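Long-range contacts in uncharacterized tRNA/rRNA methyltransferase HI_0380 (Haemophilus influenzae, PDB 3ILK), which probably methylates tRNA or rRNA, using S-adenosyl-L-methionine as methyl donor: residues M31-L36 with L151-L156; E6-V11 with G107-V112; E191-S196 with G228-V233. One frame throughout, in Å; residues are numbered along the deposited sequence. Where two conformers were deposited one is given.

Contact 1 of 3, residues M31-L36 with L151-L156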
loop_
_atom_site.group_PDB
_atom_site.type_symbol
_atom_site.label_atom_id
_atom_site.label_comp_id
_atom_site.label_asym_id
_atom_site.label_seq_id
_atom_site.Cartn_x
_atom_site.Cartn_y
_atom_site.Cartn_z
HETATM N N MSE A 31 7.260 -5.852 12.657
HETATM C CA MSE A 31 7.482 -6.469 11.338
HETATM C C MSE A 31 8.013 -7.887 11.429
HETATM O O MSE A 31 8.190 -8.556 10.406
HETATM C CB MSE A 31 8.392 -5.607 10.443
HETATM C CG MSE A 31 7.788 -4.265 10.099
HETATM SE SE MSE A 31 6.160 -4.384 9.034
HETATM C CE MSE A 31 5.019 -3.147 9.992
ATOM N N GLY A 32 8.230 -8.387 12.634
ATOM C CA GLY A 32 8.659 -9.791 12.757
ATOM C C GLY A 32 10.174 -9.993 12.903
ATOM O O GLY A 32 10.636 -11.146 12.893
ATOM N N LEU A 33 10.941 -8.902 13.019
ATOM C CA LEU A 33 12.403 -8.989 13.257
ATOM C C LEU A 33 12.674 -9.202 14.730
ATOM O O LEU A 33 11.927 -8.700 15.606
ATOM C CB LEU A 33 13.154 -7.739 12.759
ATOM C CG LEU A 33 13.175 -7.573 11.235
ATOM C CD1 LEU A 33 13.867 -6.278 10.816
ATOM C CD2 LEU A 33 13.797 -8.807 10.531
ATOM N N THR A 34 13.716 -9.953 15.022
ATOM C CA THR A 34 14.031 -10.265 16.428
ATOM C C THR A 34 15.489 -10.069 16.844
ATOM O O THR A 34 15.767 -10.096 18.038
ATOM C CB THR A 34 13.700 -11.731 16.736
ATOM O OG1 THR A 34 14.390 -12.544 15.778
ATOM C CG2 THR A 34 12.192 -12.007 16.608
ATOM N N GLN A 35 16.433 -9.942 15.910
ATOM C CA GLN A 35 17.846 -9.938 16.304
ATOM C C GLN A 35 18.430 -8.567 16.274
ATOM O O GLN A 35 18.657 -8.024 15.201
ATOM C CB GLN A 35 18.707 -10.786 15.396
ATOM C CG GLN A 35 18.150 -12.160 15.097
ATOM C CD GLN A 35 18.755 -13.207 15.968
ATOM O OE1 GLN A 35 19.565 -14.015 15.506
ATOM N NE2 GLN A 35 18.405 -13.190 17.254
ATOM N N LEU A 36 18.721 -8.053 17.452
ATOM C CA LEU A 36 19.212 -6.720 17.630
ATOM C C LEU A 36 20.654 -6.741 18.221
ATOM O O LEU A 36 20.942 -7.449 19.187
ATOM C CB LEU A 36 18.245 -5.934 18.568
ATOM C CG LEU A 36 18.728 -4.519 18.874
ATOM C CD1 LEU A 36 18.689 -3.654 17.596
ATOM C CD2 LEU A 36 17.872 -3.866 20.016
ATOM N N LEU A 151 11.110 1.578 8.461
ATOM C CA LEU A 151 10.913 1.491 7.004
ATOM C C LEU A 151 11.642 0.326 6.418
ATOM O O LEU A 151 11.120 -0.366 5.523
ATOM C CB LEU A 151 11.402 2.751 6.277
ATOM C CG LEU A 151 10.638 4.059 6.337
ATOM C CD1 LEU A 151 11.048 4.891 5.149
ATOM C CD2 LEU A 151 9.142 3.803 6.284
ATOM N N VAL A 152 12.847 0.068 6.902
ATOM C CA VAL A 152 13.642 -1.070 6.270
ATOM C C VAL A 152 12.965 -2.403 6.654
ATOM O O VAL A 152 12.848 -3.334 5.823
ATOM C CB VAL A 152 15.092 -1.058 6.784
ATOM C CG1 VAL A 152 15.851 -2.367 6.403
ATOM C CG2 VAL A 152 15.822 0.184 6.277
ATOM N N SER A 153 12.524 -2.481 7.917
ATOM C CA SER A 153 11.820 -3.685 8.468
ATOM C C SER A 153 10.555 -3.960 7.687
ATOM O O SER A 153 10.251 -5.121 7.346
ATOM C CB SER A 153 11.417 -3.470 9.947
ATOM O OG SER A 153 12.548 -3.278 10.776
ATOM N N TYR A 154 9.797 -2.897 7.405
ATOM C CA TYR A 154 8.590 -3.017 6.630
ATOM C C TYR A 154 8.912 -3.596 5.194
ATOM O O TYR A 154 8.270 -4.482 4.753
ATOM C CB TYR A 154 7.868 -1.679 6.562
ATOM C CG TYR A 154 6.869 -1.576 5.417
ATOM C CD1 TYR A 154 5.573 -2.133 5.525
ATOM C CD2 TYR A 154 7.198 -0.938 4.257
ATOM C CE1 TYR A 154 4.668 -2.038 4.476
ATOM C CE2 TYR A 154 6.278 -0.840 3.197
ATOM C CZ TYR A 154 5.022 -1.392 3.325
ATOM O OH TYR A 154 4.093 -1.294 2.309
ATOM N N GLU A 155 9.915 -3.081 4.507
ATOM C CA GLU A 155 10.242 -3.570 3.160
ATOM C C GLU A 155 10.739 -5.000 3.271
ATOM O O GLU A 155 10.433 -5.823 2.429
ATOM C CB GLU A 155 11.305 -2.686 2.471
ATOM C CG GLU A 155 10.814 -1.385 1.827
ATOM C CD GLU A 155 9.842 -1.552 0.652
ATOM O OE1 GLU A 155 9.690 -0.599 -0.117
ATOM O OE2 GLU A 155 9.241 -2.628 0.465
ATOM N N LEU A 156 11.461 -5.313 4.344
ATOM C CA LEU A 156 11.830 -6.700 4.612
ATOM C C LEU A 156 10.621 -7.636 4.761
ATOM O O LEU A 156 10.530 -8.703 4.088
ATOM C CB LEU A 156 12.788 -6.827 5.778
ATOM C CG LEU A 156 14.199 -6.242 5.598
ATOM C CD1 LEU A 156 14.818 -6.197 6.988
ATOM C CD2 LEU A 156 15.089 -7.055 4.582
#

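Contact 2 of 3, residues E6-V11 with G107-V112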
loop_
_atom_site.group_PDB
_atom_site.type_symbol
_atom_site.label_atom_id
_atom_site.label_comp_id
_atom_site.label_asym_id
_atom_site.label_seq_id
_atom_site.Cartn_x
_atom_site.Cartn_y
_atom_site.Cartn_z
ATOM N N GLU A 6 14.611 -14.113 11.116
ATOM C CA GLU A 6 15.529 -14.361 12.225
ATOM C C GLU A 6 17.008 -14.516 11.833
ATOM O O GLU A 6 17.894 -14.285 12.676
ATOM C CB GLU A 6 15.057 -15.589 13.027
ATOM C CG GLU A 6 14.088 -15.318 14.216
ATOM C CD GLU A 6 12.739 -14.661 13.820
ATOM O OE1 GLU A 6 12.732 -13.427 13.513
ATOM O OE2 GLU A 6 11.683 -15.365 13.864
ATOM N N ASN A 7 17.287 -14.917 10.592
ATOM C CA ASN A 7 18.640 -14.787 10.042
ATOM C C ASN A 7 19.067 -13.337 9.684
ATOM O O ASN A 7 20.069 -13.158 8.957
ATOM C CB ASN A 7 18.901 -15.739 8.840
ATOM C CG ASN A 7 18.156 -15.322 7.534
ATOM O OD1 ASN A 7 18.420 -15.862 6.431
ATOM N ND2 ASN A 7 17.225 -14.380 7.659
ATOM N N ILE A 8 18.332 -12.317 10.168
ATOM C CA ILE A 8 18.692 -10.904 9.882
ATOM C C ILE A 8 19.034 -10.177 11.188
ATOM O O ILE A 8 18.195 -10.036 12.052
ATOM C CB ILE A 8 17.540 -10.104 9.210
ATOM C CG1 ILE A 8 17.105 -10.744 7.858
ATOM C CG2 ILE A 8 17.911 -8.613 9.096
ATOM C CD1 ILE A 8 15.612 -10.336 7.411
ATOM N N ARG A 9 20.275 -9.752 11.313
ATOM C CA ARG A 9 20.703 -8.994 12.483
ATOM C C ARG A 9 20.603 -7.518 12.166
ATOM O O ARG A 9 21.232 -7.043 11.210
ATOM C CB ARG A 9 22.153 -9.375 12.858
ATOM C CG ARG A 9 22.708 -8.645 14.132
ATOM C CD ARG A 9 24.129 -9.075 14.473
ATOM N NE ARG A 9 24.261 -10.539 14.574
ATOM C CZ ARG A 9 25.394 -11.235 14.459
ATOM N NH1 ARG A 9 26.581 -10.648 14.243
ATOM N NH2 ARG A 9 25.327 -12.560 14.534
ATOM N N ILE A 10 19.893 -6.783 13.008
ATOM C CA ILE A 10 19.816 -5.335 12.931
ATOM C C ILE A 10 20.901 -4.754 13.852
ATOM O O ILE A 10 20.911 -5.024 15.044
ATOM C CB ILE A 10 18.391 -4.844 13.350
ATOM C CG1 ILE A 10 17.307 -5.375 12.388
ATOM C CG2 ILE A 10 18.301 -3.290 13.478
ATOM C CD1 ILE A 10 17.388 -4.828 10.974
ATOM N N VAL A 11 21.831 -3.986 13.290
ATOM C CA VAL A 11 22.905 -3.423 14.111
ATOM C C VAL A 11 22.731 -1.916 14.246
ATOM O O VAL A 11 22.617 -1.224 13.266
ATOM C CB VAL A 11 24.303 -3.707 13.493
ATOM C CG1 VAL A 11 25.422 -3.093 14.425
ATOM C CG2 VAL A 11 24.478 -5.272 13.172
ATOM N N GLY A 107 22.320 -17.074 3.735
ATOM C CA GLY A 107 23.281 -16.956 4.832
ATOM C C GLY A 107 22.702 -15.965 5.818
ATOM O O GLY A 107 21.511 -15.723 5.714
ATOM N N LYS A 108 23.507 -15.459 6.773
ATOM C CA LYS A 108 23.121 -14.386 7.689
ATOM C C LYS A 108 23.503 -13.026 7.106
ATOM O O LYS A 108 24.562 -12.894 6.471
ATOM C CB LYS A 108 23.848 -14.528 9.046
ATOM C CG LYS A 108 23.313 -15.605 9.984
ATOM C CD LYS A 108 24.137 -15.614 11.276
ATOM C CE LYS A 108 23.803 -16.804 12.126
ATOM N NZ LYS A 108 24.756 -16.873 13.280
ATOM N N ILE A 109 22.682 -12.031 7.407
ATOM C CA ILE A 109 22.734 -10.717 6.858
ATOM C C ILE A 109 22.792 -9.777 8.073
ATOM O O ILE A 109 21.994 -9.922 9.039
ATOM C CB ILE A 109 21.405 -10.436 6.029
ATOM C CG1 ILE A 109 21.228 -11.432 4.891
ATOM C CG2 ILE A 109 21.332 -8.976 5.548
ATOM C CD1 ILE A 109 20.177 -12.494 5.214
ATOM N N ALA A 110 23.730 -8.839 8.071
ATOM C CA ALA A 110 23.588 -7.707 9.039
ATOM C C ALA A 110 23.135 -6.462 8.275
ATOM O O ALA A 110 23.619 -6.175 7.188
ATOM C CB ALA A 110 24.930 -7.466 9.749
ATOM N N ILE A 111 22.138 -5.760 8.771
ATOM C CA ILE A 111 21.882 -4.431 8.279
ATOM C C ILE A 111 22.302 -3.435 9.344
ATOM O O ILE A 111 21.771 -3.468 10.443
ATOM C CB ILE A 111 20.412 -4.292 7.877
ATOM C CG1 ILE A 111 20.015 -5.492 6.949
ATOM C CG2 ILE A 111 20.197 -2.968 7.188
ATOM C CD1 ILE A 111 18.523 -5.548 6.668
ATOM N N VAL A 112 23.212 -2.516 8.980
ATOM C CA VAL A 112 23.895 -1.662 9.915
ATOM C C VAL A 112 23.376 -0.273 9.683
ATOM O O VAL A 112 23.421 0.234 8.564
ATOM C CB VAL A 112 25.477 -1.716 9.766
ATOM C CG1 VAL A 112 26.164 -0.945 10.934
ATOM C CG2 VAL A 112 25.970 -3.229 9.728
#

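Contact 3 of 3, residues E191-S196 with G228-V233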
loop_
_atom_site.group_PDB
_atom_site.type_symbol
_atom_site.label_atom_id
_atom_site.label_comp_id
_atom_site.label_asym_id
_atom_site.label_seq_id
_atom_site.Cartn_x
_atom_site.Cartn_y
_atom_site.Cartn_z
ATOM N N GLU A 191 -22.969 -12.571 -30.784
ATOM C CA GLU A 191 -23.446 -12.046 -32.079
ATOM C C GLU A 191 -24.937 -12.242 -32.293
ATOM O O GLU A 191 -25.680 -11.268 -32.486
ATOM C CB GLU A 191 -22.761 -12.710 -33.263
ATOM C CG GLU A 191 -21.262 -12.860 -33.185
ATOM C CD GLU A 191 -20.672 -13.408 -34.473
ATOM O OE1 GLU A 191 -21.210 -13.082 -35.565
ATOM O OE2 GLU A 191 -19.669 -14.164 -34.391
ATOM N N ARG A 192 -25.355 -13.511 -32.309
ATOM C CA ARG A 192 -26.770 -13.856 -32.400
ATOM C C ARG A 192 -27.654 -13.016 -31.453
ATOM O O ARG A 192 -28.651 -12.423 -31.884
ATOM C CB ARG A 192 -27.000 -15.351 -32.149
ATOM C CG ARG A 192 -28.484 -15.710 -32.297
ATOM C CD ARG A 192 -28.771 -17.183 -32.192
ATOM N NE ARG A 192 -29.107 -17.575 -30.826
ATOM C CZ ARG A 192 -28.385 -18.421 -30.107
ATOM N NH1 ARG A 192 -27.288 -18.958 -30.630
ATOM N NH2 ARG A 192 -28.764 -18.740 -28.875
ATOM N N ILE A 193 -27.285 -12.967 -30.176
ATOM C CA ILE A 193 -28.097 -12.253 -29.172
ATOM C C ILE A 193 -28.182 -10.748 -29.466
ATOM O O ILE A 193 -29.260 -10.142 -29.439
ATOM C CB ILE A 193 -27.598 -12.553 -27.717
ATOM C CG1 ILE A 193 -28.011 -13.975 -27.279
ATOM C CG2 ILE A 193 -28.055 -11.474 -26.703
ATOM C CD1 ILE A 193 -29.546 -14.238 -27.250
ATOM N N TYR A 194 -27.038 -10.155 -29.779
ATOM C CA TYR A 194 -26.987 -8.722 -30.002
ATOM C C TYR A 194 -27.488 -8.286 -31.377
ATOM O O TYR A 194 -27.858 -7.128 -31.564
ATOM C CB TYR A 194 -25.622 -8.159 -29.595
ATOM C CG TYR A 194 -25.539 -8.090 -28.082
ATOM C CD1 TYR A 194 -25.939 -6.941 -27.399
ATOM C CD2 TYR A 194 -25.111 -9.188 -27.331
ATOM C CE1 TYR A 194 -25.898 -6.881 -26.002
ATOM C CE2 TYR A 194 -25.078 -9.138 -25.936
ATOM C CZ TYR A 194 -25.462 -7.974 -25.279
ATOM O OH TYR A 194 -25.425 -7.930 -23.907
ATOM N N GLN A 195 -27.538 -9.230 -32.314
ATOM C CA GLN A 195 -28.268 -9.042 -33.563
ATOM C C GLN A 195 -29.769 -9.184 -33.332
ATOM O O GLN A 195 -30.572 -8.532 -33.992
ATOM C CB GLN A 195 -27.824 -10.058 -34.610
ATOM C CG GLN A 195 -26.508 -9.722 -35.256
ATOM C CD GLN A 195 -26.382 -10.324 -36.627
ATOM O OE1 GLN A 195 -26.163 -11.531 -36.776
ATOM N NE2 GLN A 195 -26.517 -9.487 -37.650
ATOM N N SER A 196 -30.134 -10.062 -32.403
ATOM C CA SER A 196 -31.524 -10.289 -32.045
ATOM C C SER A 196 -32.083 -9.015 -31.432
ATOM O O SER A 196 -33.235 -8.648 -31.675
ATOM C CB SER A 196 -31.624 -11.457 -31.058
ATOM O OG SER A 196 -32.967 -11.832 -30.822
ATOM N N GLY A 228 -23.185 -16.911 -19.043
ATOM C CA GLY A 228 -24.313 -16.855 -18.115
ATOM C C GLY A 228 -25.134 -15.578 -18.244
ATOM O O GLY A 228 -26.363 -15.596 -18.072
HETATM N N MSE A 229 -24.452 -14.470 -18.520
HETATM C CA MSE A 229 -25.132 -13.198 -18.835
HETATM C C MSE A 229 -25.914 -13.310 -20.180
HETATM O O MSE A 229 -27.080 -12.940 -20.250
HETATM C CB MSE A 229 -24.143 -12.026 -18.834
HETATM C CG MSE A 229 -23.441 -11.844 -17.464
HETATM SE SE MSE A 229 -21.813 -10.733 -17.419
HETATM C CE MSE A 229 -22.659 -9.013 -16.980
ATOM N N LEU A 230 -25.289 -13.833 -21.222
ATOM C CA LEU A 230 -25.998 -14.033 -22.508
ATOM C C LEU A 230 -27.281 -14.879 -22.408
ATOM O O LEU A 230 -28.281 -14.590 -23.089
ATOM C CB LEU A 230 -25.071 -14.618 -23.570
ATOM C CG LEU A 230 -23.886 -13.748 -23.965
ATOM C CD1 LEU A 230 -22.930 -14.565 -24.825
ATOM C CD2 LEU A 230 -24.320 -12.481 -24.678
ATOM N N SER A 231 -27.235 -15.911 -21.561
ATOM C CA SER A 231 -28.402 -16.735 -21.273
ATOM C C SER A 231 -29.427 -15.936 -20.503
ATOM O O SER A 231 -30.631 -16.055 -20.749
ATOM C CB SER A 231 -27.997 -17.973 -20.496
ATOM O OG SER A 231 -26.949 -18.616 -21.219
ATOM N N ALA A 232 -28.955 -15.115 -19.575
ATOM C CA ALA A 232 -29.854 -14.238 -18.836
ATOM C C ALA A 232 -30.629 -13.305 -19.797
ATOM O O ALA A 232 -31.855 -13.273 -19.760
ATOM C CB ALA A 232 -29.105 -13.492 -17.765
ATOM N N VAL A 233 -29.918 -12.597 -20.672
ATOM C CA VAL A 233 -30.514 -11.771 -21.742
ATOM C C VAL A 233 -31.435 -12.584 -22.702
ATOM O O VAL A 233 -32.531 -12.116 -23.061
ATOM C CB VAL A 233 -29.399 -11.024 -22.565
ATOM C CG1 VAL A 233 -30.007 -10.147 -23.671
ATOM C CG2 VAL A 233 -28.556 -10.154 -21.636
#

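Contact 1 of 3, residues M31-L36 with L151-L156
Met31 and Leu33, in the turn that links helix 18-31 to strand 35-39 of the SPOUT domain, pack against Ser153, Tyr154 and Leu156 on one side of helix 145-169. The turn is a Schellman motif: Gly32, with positive phi, is the first residue to leave helical geometry, and the chain then runs on into the strand. Met31 is a selenomethionine whose chain bends at both chi2 (-64°) and chi3, and its atoms follow the helix backbone in order. Met31 CB lies 3.6 Å from Ser153 O. Next along the chain, Met31 CG is 3.6 Å from Tyr154 N, and Met31 SE reaches Tyr154 CA at 3.7 Å. Met31 SE also touches Tyr154 CB at 4.0 Å and stands at the edge of the Tyr154 ring, 5.5 Å from its centroid and 81° off the normal, a Met-aromatic contact. Tyr154 CG is anti to its backbone N (chi1 161°), with CB and the ring edge next to the selenium; its OH bonds to Glu155 of the second subunit. Leu33 approaches through a single methyl. In the conformer given, Leu33 CD1 lies 3.9 Å from Leu156 CD1 and close to Ser153 OG, while Leu33 also packs on Ile8 and Ile10 of strand 8-13 and so joins the helix to the sheet. Met31 O accepts a bond from Arg157 NH1, adding a polar tie just beyond the helix segment. Between the two segments themselves the contact is entirely van der Waals: the polarisable selenium meets carbon and a ring edge, while the hydroxyls of Ser153 and Tyr154 have their polar partners elsewhere, at Val149 O one turn back in the same helix and at Glu155 across the dimer interface.

Contact 2 of 3, residues E6-V11 with G107-V112
Ile8 to Val11 pair with Ile109 to Val112 as neighbouring parallel strands, 8-13 and 109-113, in the middle of the parallel sheet of the SPOUT fold. The short strand axes come within 4.8 Å at an angle of 22°. Four backbone bonds make the ladder, with Arg9 gripped at both its N and its O. Ile109 N to Asn7 O is the longest at 3.2 Å. Arg9 N to Ile109 O, Ile111 N to Arg9 O and Val11 N to Ile111 O are each 2.9 Å. On one face Ile8, Ile10, Ile109 and Ile111 form an aliphatic layer. Ile8 CG2, anti to its backbone N, meets Ile111 CD1 at 4.0 Å, and helix 95-104 covers the Ile8 and Ile109 end through Val102. The other face carries Arg9, Val11, Ala110 and Val112. There Val11 and Val112 lie side by side, pointing the same way, and Val11 CG2 touches Ala110 CB at 4.1 Å; from helix 68-71, Ala71 packs on Val11 and Phe68 on Val112. In the Lys108 conformer given, Arg9 NH2 stands 4.5 Å from Lys108 NZ, two like charges each with a partner nearby: Arg9 NH1 bonds to the carbonyls of Asp73 and Ala71, and Lys108 NZ makes a salt bridge to Asp74. These acceptors may offset the repulsion. Strand 109-113 runs on to Gly114, and the side chain of Ile111 is about 5 Å from that of Thr81, both probable cofactor-site residues. The backbone bonds set the register of the two strands, and apolar contacts on both faces reinforce it.

Contact 3 of 3, residues E191-S196 with G228-V233
Ile193 CG2 lies anti to its backbone N, with CG1 beside that N (chi1 -74°), and this places the CG2 methyl of Ile193 against Val233 CG1 at 3.8 Å. Val233 has CG1 anti to its own N (chi1 -179°), so that it is this branch, rather than CG2, that meets the isoleucine; the two side chains cross obliquely. Ile193 CG2 lies farther from Leu230 CD2, at 4.4 Å, and Ile193 CG1 is 4.2 Å from Leu230 O, so the isoleucine sits beside one turn of the opposing helix. Leu230 uses the same CD2 methyl to touch Tyr194. Leu230 CD2 stands at the edge of the Tyr194 ring, in its plane, 3.7 Å from Tyr194 CE2, and the two side chains cross at about a right angle. The contact joins helix 180-197 to helix 220-240 in the helical C-terminal region, its centre about 44 Å from the centre of the chain and away from the probable cofactor site. Over these short segments the axes run in roughly the same direction, 33° apart and 10.5 Å at closest approach. Around this apolar patch Leu230 also packs on Phe186, Tyr189 and Thr190 of helix 180-197, while Ile193 reaches Ile237 one turn beyond Val233. A salt bridge from Arg192 to Glu234 ties the same two helices at the side of the patch. The second subunit closes in as well: its Tyr194 packs on Met229, a selenomethionine, and on Val233, and its Met229 packs on Tyr194, the aromatic residue whose ring edge already holds Leu230.

How the contacts relate
Starting at the N terminus, strand 8-13 is paired by contact 2 with strand 109-113, closing a long loop that contains the first segment of contact 1. Contact 1 then joins the turn at 31-36 to helix 145-169, beyond strand 109-113, so the two closures cross. They also touch: Gln35 O lies 2.8 Å from Ile10 N, a probable hydrogen bond between neighbouring strands, and together they tie the sheet to the dimer-facing helix. Contact 3 follows in series, closing a short helical loop from 191-196 to 228-233. Its centre is about 54 Å from that of contact 1, yet both meet the second subunit.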